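Local coordinates for cadherin-23 (Mus musculus, PDB 5VH2), which probably serves calcium-dependent adhesion and mechanotransduction in hearing, through tandem extracellular cadherin repeats with metal ions bound between and beside them, at residues A33-V44 against V83-P91. The protein carries 1 engineered substitution. Numbering follows the deposited sequence.
Sequences ATDKDTGDGGLV and VSATDGAPP. With CA (calcium ion), chain E.
Asp35, Asp37 and Gly41 share a calcium ion with Asp87, so the ion bridges 33-44 to 83-91. Asp37 OD2 and Asp87 OD2 each lie 2.1 Å from the ion. Gly41 O follows at 2.6 Å from it, and Asp35 OD2 is a longer ligand at 2.9 Å. Glu4 O completes the site. The carboxylate planes of Asp35 and Asp87 are 25° apart. The ion probably offsets the repulsion among the three acids. Chi1 of 65° sets Asp87 CG between the backbone N and the carbonyl carbon, which helps bring OD2 to the ion. Asn93 ND2 also donates to Asp87 OD2.

The other oxygen of the Asp35 carboxylate, OD1, accepts from Asp37 N on its anti side, 20° out of the plane, closing an Asx turn. With an alanine here in place of Asp35, calcium would probably lose one ligand and Asp37 N its side-chain acceptor, leaving the turn less fixed. Further out, Gly88 N makes a weak hydrogen bond to Asp40 O. Deeper in, Ala33 CB meets Ala85 CB at 3.7 Å, with Phe8 also against both alanines.

The site joins the two sheets of the cadherin sandwich at the N-terminal end of the first of the two repeats in this fragment. Strand 27-34 enters the loop from one sheet, next to strand 7-8. Strand 78-87 belongs to the other, between strands 44-50 and 94-104.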
loop_
_atom_site.group_PDB
_atom_site.type_symbol
_atom_site.label_atom_id
_atom_site.label_comp_id
_atom_site.label_asym_id
_atom_site.label_seq_id
_atom_site.Cartn_x
_atom_site.Cartn_y
_atom_site.Cartn_z
ATOM N N ALA A 33 32.168 -7.671 6.808
ATOM C CA ALA A 33 33.443 -7.000 6.675
ATOM C C ALA A 33 34.503 -7.878 7.277
ATOM O O ALA A 33 34.364 -8.346 8.392
ATOM C CB ALA A 33 33.438 -5.639 7.348
ATOM N N THR A 34 35.566 -8.096 6.524
ATOM C CA THR A 34 36.657 -8.938 6.934
ATOM C C THR A 34 37.794 -8.035 7.413
ATOM O O THR A 34 38.023 -6.947 6.858
ATOM C CB THR A 34 37.090 -9.826 5.774
ATOM O OG1 THR A 34 37.138 -9.025 4.589
ATOM C CG2 THR A 34 36.073 -10.889 5.562
ATOM N N ASP A 35 38.453 -8.502 8.474
ATOM C CA ASP A 35 39.650 -7.878 9.029
ATOM C C ASP A 35 40.611 -9.017 9.347
ATOM O O ASP A 35 40.230 -9.969 9.996
ATOM C CB ASP A 35 39.272 -7.089 10.270
ATOM C CG ASP A 35 40.349 -6.123 10.706
ATOM O OD1 ASP A 35 41.557 -6.417 10.613
ATOM O OD2 ASP A 35 39.993 -5.080 11.244
ATOM N N LYS A 36 41.814 -8.955 8.791
ATOM C CA LYS A 36 42.723 -10.118 8.839
ATOM C C LYS A 36 43.836 -9.916 9.860
ATOM O O LYS A 36 44.722 -10.738 9.965
ATOM C CB LYS A 36 43.287 -10.440 7.454
ATOM C CG LYS A 36 42.175 -10.677 6.405
ATOM C CD LYS A 36 42.601 -11.112 5.012
ATOM C CE LYS A 36 43.916 -10.510 4.538
ATOM N NZ LYS A 36 43.975 -9.016 4.557
ATOM N N ASP A 37 43.717 -8.876 10.679
ATOM C CA ASP A 37 44.397 -8.826 11.974
ATOM C C ASP A 37 43.909 -9.934 12.852
ATOM O O ASP A 37 42.736 -10.282 12.803
ATOM C CB ASP A 37 44.075 -7.523 12.699
ATOM C CG ASP A 37 44.510 -6.300 11.911
ATOM O OD1 ASP A 37 45.320 -6.480 10.995
ATOM O OD2 ASP A 37 44.016 -5.182 12.139
ATOM N N THR A 38 44.812 -10.493 13.649
ATOM C CA THR A 38 44.439 -11.485 14.678
ATOM C C THR A 38 43.738 -10.845 15.854
ATOM O O THR A 38 43.727 -9.627 16.017
ATOM C CB THR A 38 45.670 -12.208 15.240
ATOM O OG1 THR A 38 46.602 -11.221 15.704
ATOM C CG2 THR A 38 46.322 -13.081 14.185
ATOM N N GLY A 39 43.160 -11.704 16.677
ATOM C CA GLY A 39 42.618 -11.302 17.981
ATOM C C GLY A 39 41.596 -10.212 17.821
ATOM O O GLY A 39 40.917 -10.189 16.823
ATOM N N ASP A 40 41.547 -9.263 18.736
ATOM C CA ASP A 40 40.468 -8.252 18.719
ATOM C C ASP A 40 40.594 -7.219 17.608
ATOM O O ASP A 40 39.608 -6.610 17.185
ATOM C CB ASP A 40 40.416 -7.499 20.049
ATOM C CG ASP A 40 40.112 -8.386 21.206
ATOM O OD1 ASP A 40 39.408 -9.413 20.962
ATOM O OD2 ASP A 40 40.583 -8.027 22.335
ATOM N N GLY A 41 41.812 -7.052 17.102
ATOM C CA GLY A 41 42.072 -6.229 15.939
ATOM C C GLY A 41 41.414 -6.693 14.656
ATOM O O GLY A 41 41.240 -5.883 13.740
ATOM N N GLY A 42 40.978 -7.954 14.619
ATOM C CA GLY A 42 40.280 -8.528 13.472
ATOM C C GLY A 42 38.812 -8.836 13.727
ATOM O O GLY A 42 38.177 -9.508 12.931
ATOM N N LEU A 43 38.275 -8.344 14.837
ATOM C CA LEU A 43 36.908 -8.609 15.253
ATOM C C LEU A 43 36.105 -7.324 15.092
ATOM O O LEU A 43 36.322 -6.329 15.775
ATOM C CB LEU A 43 36.908 -9.022 16.718
ATOM C CG LEU A 43 35.709 -9.586 17.468
ATOM C CD1 LEU A 43 36.273 -10.617 18.463
ATOM C CD2 LEU A 43 34.814 -8.592 18.237
ATOM N N VAL A 44 35.101 -7.370 14.234
ATOM C CA VAL A 44 34.431 -6.170 13.827
ATOM C C VAL A 44 33.045 -6.044 14.434
ATOM O O VAL A 44 32.380 -7.053 14.638
ATOM C CB VAL A 44 34.350 -6.105 12.321
ATOM C CG1 VAL A 44 35.665 -6.564 11.726
ATOM C CG2 VAL A 44 33.196 -6.932 11.798
ATOM N N VAL A 83 26.394 1.973 6.709
ATOM C CA VAL A 83 26.833 1.010 7.730
ATOM C C VAL A 83 28.328 1.164 7.995
ATOM O O VAL A 83 29.110 1.382 7.057
ATOM C CB VAL A 83 26.514 -0.423 7.283
ATOM C CG1 VAL A 83 26.986 -1.439 8.302
ATOM C CG2 VAL A 83 25.021 -0.596 7.093
ATOM N N SER A 84 28.726 1.032 9.260
ATOM C CA SER A 84 30.144 1.003 9.623
ATOM C C SER A 84 30.522 -0.363 10.239
ATOM O O SER A 84 29.682 -1.052 10.877
ATOM C CB SER A 84 30.473 2.133 10.590
ATOM O OG SER A 84 29.969 1.860 11.895
ATOM N N ALA A 85 31.784 -0.755 10.037
ATOM C CA ALA A 85 32.358 -1.870 10.755
ATOM C C ALA A 85 33.589 -1.346 11.441
ATOM O O ALA A 85 34.501 -0.842 10.809
ATOM C CB ALA A 85 32.718 -2.981 9.801
ATOM N N THR A 86 33.624 -1.495 12.746
ATOM C CA THR A 86 34.698 -0.980 13.567
ATOM C C THR A 86 35.450 -2.175 14.141
ATOM O O THR A 86 34.824 -3.048 14.731
ATOM C CB THR A 86 34.070 -0.167 14.692
ATOM O OG1 THR A 86 33.255 0.852 14.125
ATOM C CG2 THR A 86 35.090 0.469 15.530
ATOM N N ASP A 87 36.766 -2.272 13.953
ATOM C CA ASP A 87 37.502 -3.368 14.618
ATOM C C ASP A 87 37.574 -3.182 16.145
ATOM O O ASP A 87 37.253 -2.110 16.663
ATOM C CB ASP A 87 38.859 -3.706 13.974
ATOM C CG ASP A 87 39.872 -2.608 14.076
ATOM O OD1 ASP A 87 39.602 -1.612 14.766
ATOM O OD2 ASP A 87 40.941 -2.755 13.407
ATOM N N GLY A 88 37.888 -4.272 16.844
ATOM C CA GLY A 88 37.568 -4.431 18.264
ATOM C C GLY A 88 38.674 -4.013 19.191
ATOM O O GLY A 88 38.548 -4.156 20.378
ATOM N N ALA A 89 39.761 -3.497 18.640
ATOM C CA ALA A 89 40.862 -3.008 19.435
ATOM C C ALA A 89 41.174 -1.586 19.013
ATOM O O ALA A 89 40.885 -1.205 17.876
ATOM C CB ALA A 89 42.082 -3.888 19.231
ATOM N N PRO A 90 41.812 -0.804 19.906
ATOM C CA PRO A 90 42.442 0.453 19.523
ATOM C C PRO A 90 43.258 0.327 18.225
ATOM O O PRO A 90 43.995 -0.652 18.083
ATOM C CB PRO A 90 43.381 0.725 20.701
ATOM C CG PRO A 90 42.689 0.137 21.867
ATOM C CD PRO A 90 41.895 -1.030 21.357
ATOM N N PRO A 91 43.158 1.286 17.300
ATOM C CA PRO A 91 42.394 2.540 17.451
ATOM C C PRO A 91 40.956 2.498 16.877
ATOM O O PRO A 91 40.422 3.533 16.492
ATOM C CB PRO A 91 43.241 3.529 16.655
ATOM C CG PRO A 91 43.836 2.689 15.568
ATOM C CD PRO A 91 44.138 1.362 16.198
HETATM CA CA CA E . 42.364 -3.975 12.439
#